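PDB 3LXQ: uncharacterized protein VP1736 from Vibrio parahaemolyticus, which is of unknown function but carries a sulfatase-family domain with the mixed alpha/beta fold of the alkaline phosphatase superfamily. Local coordinates for residues T284-A289 with S293-T298; H175-Y180 with E232-G237; P361-D366 with K429-F434; L56-S61 with L71-S76. One frame throughout, in Å; residues are numbered along the deposited sequence.

In the fold
The four contacts form two pairs. Contacts 1 and 2 lie in the sulfatase-family part of the chain, their centres about 13 Å apart. Helix 220-234, which carries one segment of contact 2, also packs against contact 1: Ser293 N of contact 1 meets Glu232 OE2 of contact 2 at 2.9 Å. Contacts 3 and 4 are closer still, with centres about 7 Å apart, and they join helix 50-61, helix 422-441 and the loops around them. Pro361 O meets Thr73 OG1 at 2.6 Å, a probable hydrogen bond between contacts 3 and 4. Contacts 1 and 3 lie on opposite sides of the chain's centre, their own centres about 34 Å apart.

Contact 1: residues T284-A289 with S293-T298; sequences TFFDKA and SYWDDT
Ala289 at the end of helix 271-289 packs against Tyr294 and Trp295 in the turn that leads to strand 298-304. This is a tight helix-to-strand connection in the alpha/beta fold. Trp295 lies beside the last carbonyl of the helix: its CB is 3.3 Å from Ala289 O. The CB of Ala289 rests 4.0 Å from Trp295 CE3. With CG anti to the backbone N, chi1 -176° puts the indole beside Ala289, its six-membered ring reaching Phe286. There Trp295 CZ3 meets the edge of the Phe286 ring, 4.0 Å from CD1 and near the ring plane. The two side chains cross at about a right angle. Phe285 CD2 lies over the centre of one face of the Phe286 ring, so that ring is held from a face and from an edge.

Tyr294 reaches the helix with its phenol end. Its OH is 3.6 Å from Ala289 CA and 4.0 Å from Phe285 CZ. The hydroxyl is not left to these apolar neighbours, because it hydrogen-bonds to Asp228 of helix 220-234. Asp228 also forms a salt bridge with Lys288.

The turn is braced through Tyr294 O. Thr298 OG1 donates to it at 2.7 Å and Asp297 N at 3.0 Å, from opposite faces of the carbonyl plane. No hydrogen bond joins the two segments directly. The result is a mostly apolar joint whose buried phenol is satisfied by Asp228; the Lys288 salt bridge probably favours the charged form of that carboxylate.

Contact 2: residues H175-Y180 with E232-G237; sequences HTQFIY and ERLSKG
Leu234, in the last turn of helix 220-234, carries the whole contact with His175 and Gln177, whose side chains leave the same face of strand 175-180. The helix covers one face of the mixed sheet of the alpha/beta fold, and each methyl of Leu234 meets one strand residue.

The first interaction is a CH-pi contact. Leu234 CD2 sits over one face of the His175 imidazole, 4.2 Å from the ring centroid and 27° off the ring normal. The nearest ring atom is CD2 of His175, 3.8 Å from Leu234 CD2. CG of His175 is anti to the backbone N (chi1 -177°), which brings the ring across the leucine.

The second is plain van der Waals contact. Leu234 CD1 faces the amide end of Gln177, 3.8 Å from its CD. The glutamine chain is extended beyond CG and comes from the direction opposite to the leucine. Leu234 also touches Phe241 of strand 241-246, which pairs with strand 175-180.

Beyond Leu234 the chain turns: Gly237 N donates to Leu234 O at 2.9 Å, closing a type I turn.

No hydrogen bond crosses between the segments. Between them the contact rests on dispersion and one CH-pi contact, which implies little directional constraint on how the leucine sits against the strand.

Contact 3: residues P361-D366 with K429-F434; sequences PMIGRD and KANALF
Ile363 reaches across to Asn431 and Phe434 in a loop-on-helix contact. It belongs to the loop that follows strand 358-360 of the two-stranded antiparallel sheet, and the contact joins this loop to helix 422-441, the long helix near the C-terminus. The two touching helix residues are three apart and lie on the same side of it.

Along the helix, Ala430 turns to helix 50-61 and touches Leu56. Asn431 follows. Its OD1 is 4.1 Å from Ile363 CD1, a loose van der Waals contact. The polar work of the amide lies in its nitrogen: Asn431 ND2 hydrogen-bonds to Arg427 O one turn earlier and to Ser60 of helix 50-61.

Phe434 comes next on this side. Its CG is anti to the backbone N (chi1 172°), which lets the ring extend toward the loop. Ile363 slides past both side chains in the opposite direction. Val57 and Ser61 of helix 50-61 also touch Ile363, so the isoleucine sits where two helices and the loop meet. All three touching residues are buried. On the Phe434 side the closest approach is from Ile363 CD1 to CD2 of the phenylalanine ring, at 4.2 Å.

Contact 4: residues L56-S61 with L71-S76; sequences LVRASS and LPTMNS
Arg58 near the end of helix 50-61 meets Pro72 and Thr73 in a type I beta turn that runs from Leu71 to Met74. The turn leads into strand 75-77, so the contact ties a helix to the chain just before that short strand.

The tight part is polar. Arg58 NH1 donates a hydrogen bond to Pro72 O with an N-H...O angle of 141°. The modelled length of 2.5 Å between NH1 and O is unusually short and should be read with caution. Pro72 O lies near the guanidinium plane, at its edge. NH1 in turn stands 31° out of the carbonyl plane, and it is also 4.0 Å from Pro72 CB. The arginine chain bends at chi3 (-76°), which turns the group back onto the turn. Through its other terminal nitrogen, NH2, Arg58 makes a salt bridge to Asp55 one turn earlier. The guanidinium is thus held from two directions, by a carbonyl and a carboxylate. Further along the helix, two serines fold their hydroxyls back on its backbone. Ser60 OG donates to Leu56 O, and Ser61 OG donates to Arg58 O at 2.6 Å.

The looser part is apolar. Arg58 and Pro72 are both partly exposed, while Thr73 is buried. Its hydroxyl is taken up by Pro361 O, and its side chain also touches Phe434 of helix 422-441. The turn is closed by Met74 N, which donates to Leu71 O at 3.0 Å. Across the contact, Arg58 CG and Thr73 CG2 stand 4.2 Å apart.

Contact 1: residues T284-A289 with S293-T298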
loop_
_atom_site.group_PDB
_atom_site.type_symbol
_atom_site.label_atom_id
_atom_site.label_comp_id
_atom_site.label_asym_id
_atom_site.label_seq_id
_atom_site.Cartn_x
_atom_site.Cartn_y
_atom_site.Cartn_z
ATOM N N THR A 284 10.673 18.217 -3.716
ATOM C CA THR A 284 10.009 19.481 -4.060
ATOM C C THR A 284 8.593 19.568 -3.491
ATOM O O THR A 284 8.144 20.655 -3.147
ATOM C CB THR A 284 9.972 19.775 -5.597
ATOM O OG1 THR A 284 9.158 18.806 -6.266
ATOM C CG2 THR A 284 11.372 19.781 -6.199
ATOM N N PHE A 285 7.896 18.437 -3.384
ATOM C CA PHE A 285 6.593 18.417 -2.710
ATOM C C PHE A 285 6.730 18.731 -1.226
ATOM O O PHE A 285 5.989 19.567 -0.705
ATOM C CB PHE A 285 5.864 17.081 -2.858
ATOM C CG PHE A 285 4.572 17.021 -2.085
ATOM C CD1 PHE A 285 3.404 17.549 -2.620
ATOM C CD2 PHE A 285 4.535 16.486 -0.801
ATOM C CE1 PHE A 285 2.213 17.514 -1.902
ATOM C CE2 PHE A 285 3.348 16.460 -0.067
ATOM C CZ PHE A 285 2.188 16.967 -0.616
ATOM N N PHE A 286 7.659 18.054 -0.550
ATOM C CA PHE A 286 7.829 18.237 0.903
ATOM C C PHE A 286 8.419 19.594 1.303
ATOM O O PHE A 286 8.133 20.095 2.402
ATOM C CB PHE A 286 8.603 17.076 1.546
ATOM C CG PHE A 286 7.729 15.900 1.912
ATOM C CD1 PHE A 286 6.869 15.967 3.008
ATOM C CD2 PHE A 286 7.747 14.729 1.149
ATOM C CE1 PHE A 286 6.049 14.894 3.343
ATOM C CE2 PHE A 286 6.927 13.642 1.484
ATOM C CZ PHE A 286 6.075 13.727 2.572
ATOM N N ASP A 287 9.228 20.187 0.420
ATOM C CA ASP A 287 9.765 21.531 0.655
ATOM C C ASP A 287 8.626 22.540 0.708
ATOM O O ASP A 287 8.654 23.506 1.480
ATOM C CB ASP A 287 10.750 21.936 -0.449
ATOM C CG ASP A 287 12.049 21.140 -0.406
ATOM O OD1 ASP A 287 12.446 20.652 0.682
ATOM O OD2 ASP A 287 12.669 21.003 -1.485
ATOM N N LYS A 288 7.636 22.303 -0.142
ATOM C CA LYS A 288 6.440 23.114 -0.205
ATOM C C LYS A 288 5.513 22.745 0.935
ATOM O O LYS A 288 4.972 23.621 1.604
ATOM C CB LYS A 288 5.743 22.924 -1.559
ATOM C CG LYS A 288 6.641 23.251 -2.755
ATOM C CD LYS A 288 5.879 23.871 -3.918
ATOM C CE LYS A 288 4.958 22.879 -4.615
ATOM N NZ LYS A 288 3.997 23.579 -5.519
ATOM N N ALA A 289 5.362 21.442 1.167
ATOM C CA ALA A 289 4.460 20.914 2.188
ATOM C C ALA A 289 4.768 21.451 3.591
ATOM O O ALA A 289 3.860 21.762 4.372
ATOM C CB ALA A 289 4.500 19.382 2.181
ATOM N N SER A 293 -0.147 25.513 4.470
ATOM C CA SER A 293 -1.222 25.791 5.421
ATOM C C SER A 293 -1.935 24.524 5.885
ATOM O O SER A 293 -2.770 24.569 6.792
ATOM C CB SER A 293 -2.231 26.797 4.839
ATOM O OG SER A 293 -3.365 26.149 4.274
ATOM N N TYR A 294 -1.608 23.395 5.258
ATOM C CA TYR A 294 -2.208 22.121 5.629
ATOM C C TYR A 294 -1.304 21.264 6.538
ATOM O O TYR A 294 -1.765 20.277 7.114
ATOM C CB TYR A 294 -2.650 21.348 4.370
ATOM C CG TYR A 294 -1.587 21.201 3.298
ATOM C CD1 TYR A 294 -0.647 20.175 3.359
ATOM C CD2 TYR A 294 -1.533 22.076 2.217
ATOM C CE1 TYR A 294 0.333 20.028 2.379
ATOM C CE2 TYR A 294 -0.558 21.937 1.227
ATOM C CZ TYR A 294 0.368 20.911 1.319
ATOM O OH TYR A 294 1.335 20.768 0.352
ATOM N N TRP A 295 -0.034 21.661 6.676
ATOM C CA TRP A 295 0.990 20.842 7.347
ATOM C C TRP A 295 0.653 20.430 8.778
ATOM O O TRP A 295 0.847 19.264 9.155
ATOM C CB TRP A 295 2.359 21.527 7.330
ATOM C CG TRP A 295 3.434 20.655 7.928
ATOM C CD1 TRP A 295 3.997 20.778 9.167
ATOM C CD2 TRP A 295 4.040 19.504 7.325
ATOM N NE1 TRP A 295 4.931 19.790 9.364
ATOM C CE2 TRP A 295 4.978 18.993 8.251
ATOM C CE3 TRP A 295 3.895 18.866 6.081
ATOM C CZ2 TRP A 295 5.768 17.868 7.977
ATOM C CZ3 TRP A 295 4.678 17.746 5.809
ATOM C CH2 TRP A 295 5.600 17.256 6.755
ATOM N N ASP A 296 0.162 21.388 9.560
ATOM C CA ASP A 296 -0.250 21.150 10.946
ATOM C C ASP A 296 -1.285 20.039 11.053
ATOM O O ASP A 296 -1.302 19.277 12.021
ATOM C CB ASP A 296 -0.852 22.431 11.543
ATOM C CG ASP A 296 0.199 23.402 12.042
ATOM O OD1 ASP A 296 1.410 23.129 11.882
ATOM O OD2 ASP A 296 -0.196 24.450 12.605
ATOM N N ASP A 297 -2.129 19.943 10.031
ATOM C CA ASP A 297 -3.386 19.225 10.133
ATOM C C ASP A 297 -3.401 17.888 9.372
ATOM O O ASP A 297 -4.467 17.287 9.205
ATOM C CB ASP A 297 -4.499 20.148 9.624
ATOM C CG ASP A 297 -5.887 19.726 10.081
ATOM O OD1 ASP A 297 -6.863 20.334 9.584
ATOM O OD2 ASP A 297 -6.015 18.813 10.928
ATOM N N THR A 298 -2.230 17.409 8.943
ATOM C CA THR A 298 -2.181 16.301 7.981
ATOM C C THR A 298 -1.161 15.211 8.279
ATOM O O THR A 298 -0.050 15.494 8.750
ATOM C CB THR A 298 -1.916 16.837 6.555
ATOM O OG1 THR A 298 -2.825 17.905 6.271
ATOM C CG2 THR A 298 -2.086 15.722 5.505
#

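Contact 2: residues H175-Y180 with E232-G237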
loop_
_atom_site.group_PDB
_atom_site.type_symbol
_atom_site.label_atom_id
_atom_site.label_comp_id
_atom_site.label_asym_id
_atom_site.label_seq_id
_atom_site.Cartn_x
_atom_site.Cartn_y
_atom_site.Cartn_z
ATOM N N HIS A 175 -13.977 14.989 2.320
ATOM C CA HIS A 175 -13.875 15.058 0.880
ATOM C C HIS A 175 -12.830 14.030 0.483
ATOM O O HIS A 175 -11.793 13.920 1.131
ATOM C CB HIS A 175 -13.435 16.438 0.415
ATOM C CG HIS A 175 -13.395 16.574 -1.075
ATOM N ND1 HIS A 175 -14.497 16.950 -1.818
ATOM C CD2 HIS A 175 -12.393 16.368 -1.961
ATOM C CE1 HIS A 175 -14.167 16.977 -3.097
ATOM N NE2 HIS A 175 -12.898 16.624 -3.211
ATOM N N THR A 176 -13.106 13.267 -0.569
ATOM C CA THR A 176 -12.171 12.213 -0.997
ATOM C C THR A 176 -11.777 12.387 -2.459
ATOM O O THR A 176 -12.625 12.659 -3.316
ATOM C CB THR A 176 -12.741 10.806 -0.745
ATOM O OG1 THR A 176 -14.037 10.694 -1.350
ATOM C CG2 THR A 176 -12.858 10.545 0.754
ATOM N N GLN A 177 -10.483 12.245 -2.738
ATOM C CA GLN A 177 -9.967 12.498 -4.078
ATOM C C GLN A 177 -8.821 11.582 -4.448
ATOM O O GLN A 177 -8.186 10.982 -3.588
ATOM C CB GLN A 177 -9.540 13.964 -4.250
ATOM C CG GLN A 177 -8.369 14.379 -3.371
ATOM C CD GLN A 177 -7.789 15.733 -3.735
ATOM O OE1 GLN A 177 -8.424 16.540 -4.421
ATOM N NE2 GLN A 177 -6.568 15.990 -3.273
ATOM N N PHE A 178 -8.578 11.496 -5.751
ATOM C CA PHE A 178 -7.470 10.765 -6.320
ATOM C C PHE A 178 -6.753 11.743 -7.233
ATOM O O PHE A 178 -7.375 12.344 -8.084
ATOM C CB PHE A 178 -8.015 9.586 -7.121
ATOM C CG PHE A 178 -6.981 8.858 -7.948
ATOM C CD1 PHE A 178 -5.817 8.346 -7.368
ATOM C CD2 PHE A 178 -7.204 8.642 -9.305
ATOM C CE1 PHE A 178 -4.868 7.650 -8.139
ATOM C CE2 PHE A 178 -6.273 7.945 -10.079
ATOM C CZ PHE A 178 -5.102 7.444 -9.492
ATOM N N ILE A 179 -5.456 11.929 -7.032
ATOM C CA ILE A 179 -4.677 12.762 -7.937
ATOM C C ILE A 179 -3.699 11.885 -8.715
ATOM O O ILE A 179 -2.903 11.165 -8.124
ATOM C CB ILE A 179 -3.906 13.904 -7.229
ATOM C CG1 ILE A 179 -4.833 14.719 -6.309
ATOM C CG2 ILE A 179 -3.271 14.835 -8.275
ATOM C CD1 ILE A 179 -4.101 15.811 -5.486
ATOM N N TYR A 180 -3.766 11.996 -10.036
ATOM C CA TYR A 180 -2.966 11.217 -10.970
ATOM C C TYR A 180 -2.473 12.137 -12.097
ATOM O O TYR A 180 -3.137 13.117 -12.431
ATOM C CB TYR A 180 -3.854 10.111 -11.537
ATOM C CG TYR A 180 -3.162 9.044 -12.344
ATOM C CD1 TYR A 180 -2.027 8.406 -11.866
ATOM C CD2 TYR A 180 -3.685 8.637 -13.575
ATOM C CE1 TYR A 180 -1.408 7.420 -12.598
ATOM C CE2 TYR A 180 -3.074 7.646 -14.323
ATOM C CZ TYR A 180 -1.931 7.042 -13.829
ATOM O OH TYR A 180 -1.314 6.057 -14.553
ATOM N N GLU A 232 -3.691 22.954 -0.407
ATOM C CA GLU A 232 -3.805 24.336 0.087
ATOM C C GLU A 232 -5.171 24.933 -0.234
ATOM O O GLU A 232 -5.632 25.856 0.448
ATOM C CB GLU A 232 -2.686 25.221 -0.455
ATOM C CG GLU A 232 -2.092 26.150 0.610
ATOM C CD GLU A 232 -0.579 26.015 0.701
ATOM O OE1 GLU A 232 0.048 25.438 -0.226
ATOM O OE2 GLU A 232 -0.013 26.474 1.709
ATOM N N ARG A 233 -5.801 24.390 -1.274
ATOM C CA ARG A 233 -7.176 24.703 -1.637
ATOM C C ARG A 233 -8.142 24.085 -0.631
ATOM O O ARG A 233 -8.907 24.808 0.016
ATOM C CB ARG A 233 -7.483 24.197 -3.054
ATOM C CG ARG A 233 -8.828 24.652 -3.643
ATOM C CD ARG A 233 -10.019 23.991 -2.923
ATOM N NE ARG A 233 -10.958 23.305 -3.813
ATOM C CZ ARG A 233 -10.614 22.503 -4.817
ATOM N NH1 ARG A 233 -11.555 21.930 -5.549
ATOM N NH2 ARG A 233 -9.337 22.259 -5.084
ATOM N N LEU A 234 -8.097 22.758 -0.495
ATOM C CA LEU A 234 -9.015 22.034 0.395
ATOM C C LEU A 234 -8.915 22.488 1.859
ATOM O O LEU A 234 -9.915 22.494 2.586
ATOM C CB LEU A 234 -8.825 20.513 0.277
ATOM C CG LEU A 234 -9.311 19.823 -1.011
ATOM C CD1 LEU A 234 -8.628 18.461 -1.215
ATOM C CD2 LEU A 234 -10.843 19.691 -1.063
ATOM N N SER A 235 -7.716 22.897 2.271
ATOM C CA SER A 235 -7.464 23.313 3.651
ATOM C C SER A 235 -8.127 24.648 3.985
ATOM O O SER A 235 -8.314 24.967 5.158
ATOM C CB SER A 235 -5.959 23.385 3.932
ATOM O OG SER A 235 -5.339 24.401 3.153
ATOM N N LYS A 236 -8.470 25.423 2.956
ATOM C CA LYS A 236 -9.274 26.637 3.140
ATOM C C LYS A 236 -10.737 26.269 3.406
ATOM O O LYS A 236 -11.454 27.018 4.067
ATOM C CB LYS A 236 -9.160 27.572 1.927
ATOM N N GLY A 237 -11.163 25.107 2.902
ATOM C CA GLY A 237 -12.534 24.614 3.078
ATOM C C GLY A 237 -12.778 24.070 4.473
ATOM O O GLY A 237 -11.841 23.955 5.270
#

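Contact 3: residues P361-D366 with K429-F434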
loop_
_atom_site.group_PDB
_atom_site.type_symbol
_atom_site.label_atom_id
_atom_site.label_comp_id
_atom_site.label_asym_id
_atom_site.label_seq_id
_atom_site.Cartn_x
_atom_site.Cartn_y
_atom_site.Cartn_z
ATOM N N PRO A 361 -14.211 -4.496 7.975
ATOM C CA PRO A 361 -13.795 -5.885 7.853
ATOM C C PRO A 361 -12.292 -6.064 7.610
ATOM O O PRO A 361 -11.851 -7.184 7.381
ATOM C CB PRO A 361 -14.604 -6.380 6.653
ATOM C CG PRO A 361 -14.726 -5.180 5.794
ATOM C CD PRO A 361 -14.894 -4.024 6.755
HETATM N N MSE A 362 -11.511 -4.988 7.671
HETATM C CA MSE A 362 -10.057 -5.067 7.442
HETATM C C MSE A 362 -9.345 -5.936 8.478
HETATM O O MSE A 362 -9.554 -5.779 9.679
HETATM C CB MSE A 362 -9.414 -3.675 7.422
HETATM C CG MSE A 362 -9.980 -2.722 6.389
HETATM SE SE MSE A 362 -8.844 -1.159 6.162
HETATM C CE MSE A 362 -9.387 -0.129 7.730
ATOM N N ILE A 363 -8.494 -6.842 8.004
ATOM C CA ILE A 363 -7.743 -7.709 8.891
ATOM C C ILE A 363 -6.301 -7.220 9.091
ATOM O O ILE A 363 -5.544 -7.798 9.872
ATOM C CB ILE A 363 -7.778 -9.186 8.439
ATOM C CG1 ILE A 363 -7.067 -9.368 7.090
ATOM C CG2 ILE A 363 -9.220 -9.671 8.380
ATOM C CD1 ILE A 363 -6.841 -10.818 6.701
ATOM N N GLY A 364 -5.936 -6.143 8.396
ATOM C CA GLY A 364 -4.643 -5.493 8.599
ATOM C C GLY A 364 -4.524 -4.840 9.973
ATOM O O GLY A 364 -5.524 -4.453 10.580
ATOM N N ARG A 365 -3.285 -4.693 10.433
ATOM C CA ARG A 365 -2.970 -4.312 11.808
ATOM C C ARG A 365 -2.915 -2.793 11.960
ATOM O O ARG A 365 -2.456 -2.082 11.059
ATOM C CB ARG A 365 -1.622 -4.901 12.216
ATOM C CG ARG A 365 -1.628 -6.389 12.544
ATOM C CD ARG A 365 -1.695 -7.305 11.308
ATOM N NE ARG A 365 -1.598 -8.711 11.714
ATOM C CZ ARG A 365 -0.447 -9.347 11.952
ATOM N NH1 ARG A 365 0.715 -8.722 11.783
ATOM N NH2 ARG A 365 -0.457 -10.624 12.353
ATOM N N ASP A 366 -3.414 -2.313 13.092
ATOM C CA ASP A 366 -3.228 -0.926 13.505
ATOM C C ASP A 366 -1.891 -0.909 14.205
ATOM O O ASP A 366 -1.757 -1.355 15.349
ATOM C CB ASP A 366 -4.347 -0.498 14.449
ATOM C CG ASP A 366 -4.152 0.912 15.028
ATOM O OD1 ASP A 366 -3.092 1.546 14.814
ATOM O OD2 ASP A 366 -5.083 1.392 15.720
ATOM N N LYS A 429 -2.034 -21.110 4.606
ATOM C CA LYS A 429 -3.104 -21.572 3.705
ATOM C C LYS A 429 -4.398 -20.792 3.945
ATOM O O LYS A 429 -5.017 -20.279 3.001
ATOM C CB LYS A 429 -3.313 -23.099 3.838
ATOM C CG LYS A 429 -4.137 -23.748 2.726
ATOM C CD LYS A 429 -4.143 -25.280 2.846
ATOM C CE LYS A 429 -5.306 -25.908 2.060
ATOM N NZ LYS A 429 -5.551 -27.348 2.410
ATOM N N ALA A 430 -4.785 -20.669 5.213
ATOM C CA ALA A 430 -5.995 -19.934 5.584
ATOM C C ALA A 430 -5.971 -18.489 5.050
ATOM O O ALA A 430 -6.965 -18.002 4.497
ATOM C CB ALA A 430 -6.181 -19.950 7.093
ATOM N N ASN A 431 -4.835 -17.818 5.207
ATOM C CA ASN A 431 -4.673 -16.458 4.702
ATOM C C ASN A 431 -4.565 -16.365 3.165
ATOM O O ASN A 431 -5.037 -15.399 2.568
ATOM C CB ASN A 431 -3.515 -15.758 5.411
ATOM C CG ASN A 431 -3.899 -15.282 6.806
ATOM O OD1 ASN A 431 -4.657 -14.315 6.966
ATOM N ND2 ASN A 431 -3.378 -15.950 7.821
ATOM N N ALA A 432 -3.969 -17.384 2.540
ATOM C CA ALA A 432 -3.933 -17.519 1.081
ATOM C C ALA A 432 -5.329 -17.578 0.458
ATOM O O ALA A 432 -5.538 -17.095 -0.653
ATOM C CB ALA A 432 -3.151 -18.776 0.684
ATOM N N LEU A 433 -6.267 -18.197 1.168
ATOM C CA LEU A 433 -7.612 -18.450 0.656
ATOM C C LEU A 433 -8.602 -17.323 0.893
ATOM O O LEU A 433 -9.651 -17.266 0.235
ATOM C CB LEU A 433 -8.180 -19.711 1.305
ATOM C CG LEU A 433 -7.526 -21.046 0.987
ATOM C CD1 LEU A 433 -8.090 -22.126 1.902
ATOM C CD2 LEU A 433 -7.739 -21.413 -0.478
ATOM N N PHE A 434 -8.296 -16.450 1.848
ATOM C CA PHE A 434 -9.322 -15.546 2.376
ATOM C C PHE A 434 -9.913 -14.600 1.327
ATOM O O PHE A 434 -11.132 -14.566 1.147
ATOM C CB PHE A 434 -8.824 -14.766 3.608
ATOM C CG PHE A 434 -9.776 -13.696 4.060
ATOM C CD1 PHE A 434 -10.990 -14.034 4.643
ATOM C CD2 PHE A 434 -9.472 -12.354 3.879
ATOM C CE1 PHE A 434 -11.878 -13.057 5.050
ATOM C CE2 PHE A 434 -10.360 -11.366 4.280
ATOM C CZ PHE A 434 -11.573 -11.720 4.871
#

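Contact 4: residues L56-S61 with L71-S76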
loop_
_atom_site.group_PDB
_atom_site.type_symbol
_atom_site.label_atom_id
_atom_site.label_comp_id
_atom_site.label_asym_id
_atom_site.label_seq_id
_atom_site.Cartn_x
_atom_site.Cartn_y
_atom_site.Cartn_z
ATOM N N LEU A 56 -8.693 -19.110 11.663
ATOM C CA LEU A 56 -7.263 -18.908 11.571
ATOM C C LEU A 56 -6.936 -17.516 11.039
ATOM O O LEU A 56 -5.929 -16.933 11.439
ATOM C CB LEU A 56 -6.598 -19.994 10.719
ATOM C CG LEU A 56 -6.604 -21.398 11.334
ATOM C CD1 LEU A 56 -6.196 -22.424 10.287
ATOM C CD2 LEU A 56 -5.699 -21.480 12.575
ATOM N N VAL A 57 -7.791 -16.993 10.154
ATOM C CA VAL A 57 -7.631 -15.635 9.611
ATOM C C VAL A 57 -7.852 -14.602 10.726
ATOM O O VAL A 57 -6.992 -13.745 10.972
ATOM C CB VAL A 57 -8.552 -15.402 8.363
ATOM C CG1 VAL A 57 -8.622 -13.936 7.968
ATOM C CG2 VAL A 57 -8.063 -16.237 7.171
ATOM N N ARG A 58 -8.979 -14.712 11.422
ATOM C CA ARG A 58 -9.280 -13.807 12.530
ATOM C C ARG A 58 -8.230 -13.855 13.648
ATOM O O ARG A 58 -7.737 -12.816 14.080
ATOM C CB ARG A 58 -10.668 -14.096 13.098
ATOM C CG ARG A 58 -11.811 -13.596 12.215
ATOM C CD ARG A 58 -13.139 -13.695 12.962
ATOM N NE ARG A 58 -13.631 -15.069 13.027
ATOM C CZ ARG A 58 -14.616 -15.557 12.277
ATOM N NH1 ARG A 58 -15.244 -14.788 11.396
ATOM N NH2 ARG A 58 -14.967 -16.823 12.409
ATOM N N ALA A 59 -7.886 -15.056 14.105
ATOM C CA ALA A 59 -6.851 -15.205 15.129
ATOM C C ALA A 59 -5.492 -14.634 14.686
ATOM O O ALA A 59 -4.885 -13.833 15.409
ATOM C CB ALA A 59 -6.724 -16.662 15.578
ATOM N N SER A 60 -5.022 -15.020 13.505
ATOM C CA SER A 60 -3.747 -14.518 13.024
ATOM C C SER A 60 -3.760 -13.008 12.720
ATOM O O SER A 60 -2.707 -12.388 12.716
ATOM C CB SER A 60 -3.241 -15.305 11.812
ATOM O OG SER A 60 -4.119 -15.149 10.710
ATOM N N SER A 61 -4.943 -12.426 12.507
ATOM C CA SER A 61 -5.065 -10.982 12.264
ATOM C C SER A 61 -4.642 -10.111 13.473
ATOM O O SER A 61 -4.018 -9.055 13.295
ATOM C CB SER A 61 -6.495 -10.622 11.814
ATOM O OG SER A 61 -7.390 -10.516 12.915
ATOM N N LEU A 71 -20.583 -8.782 8.645
ATOM C CA LEU A 71 -19.552 -9.442 7.822
ATOM C C LEU A 71 -18.589 -10.239 8.718
ATOM O O LEU A 71 -18.275 -9.792 9.820
ATOM C CB LEU A 71 -18.745 -8.422 7.019
ATOM C CG LEU A 71 -19.378 -7.500 5.969
ATOM C CD1 LEU A 71 -18.390 -6.388 5.637
ATOM C CD2 LEU A 71 -19.798 -8.249 4.706
ATOM N N PRO A 72 -18.113 -11.413 8.248
ATOM C CA PRO A 72 -17.288 -12.348 9.034
ATOM C C PRO A 72 -16.002 -11.813 9.687
ATOM O O PRO A 72 -15.570 -12.369 10.715
ATOM C CB PRO A 72 -16.918 -13.443 8.025
ATOM C CG PRO A 72 -17.427 -12.985 6.718
ATOM C CD PRO A 72 -18.520 -12.020 6.973
ATOM N N THR A 73 -15.380 -10.786 9.109
ATOM C CA THR A 73 -14.203 -10.187 9.737
ATOM C C THR A 73 -14.435 -8.738 10.172
ATOM O O THR A 73 -13.483 -8.024 10.494
ATOM C CB THR A 73 -12.895 -10.307 8.870
ATOM O OG1 THR A 73 -13.024 -9.537 7.674
ATOM C CG2 THR A 73 -12.585 -11.749 8.523
HETATM N N MSE A 74 -15.696 -8.302 10.189
HETATM C CA MSE A 74 -16.018 -6.971 10.703
HETATM C C MSE A 74 -15.465 -6.842 12.120
HETATM O O MSE A 74 -15.654 -7.735 12.935
HETATM C CB MSE A 74 -17.527 -6.718 10.694
HETATM C CG MSE A 74 -17.901 -5.306 11.099
HETATM SE SE MSE A 74 -17.728 -4.020 9.647
HETATM C CE MSE A 74 -19.513 -4.278 8.882
ATOM N N ASN A 75 -14.755 -5.751 12.391
ATOM C CA ASN A 75 -14.147 -5.527 13.709
ATOM C C ASN A 75 -14.069 -4.050 14.048
ATOM O O ASN A 75 -13.928 -3.203 13.158
ATOM C CB ASN A 75 -12.747 -6.163 13.809
ATOM C CG ASN A 75 -11.762 -5.598 12.789
ATOM O OD1 ASN A 75 -11.646 -6.095 11.661
ATOM N ND2 ASN A 75 -11.040 -4.570 13.186
ATOM N N SER A 76 -14.151 -3.747 15.338
ATOM C CA SER A 76 -14.064 -2.378 15.798
ATOM C C SER A 76 -12.683 -2.084 16.337
ATOM O O SER A 76 -12.164 -2.810 17.191
ATOM C CB SER A 76 -15.115 -2.092 16.871
ATOM O OG SER A 76 -16.401 -2.059 16.288
#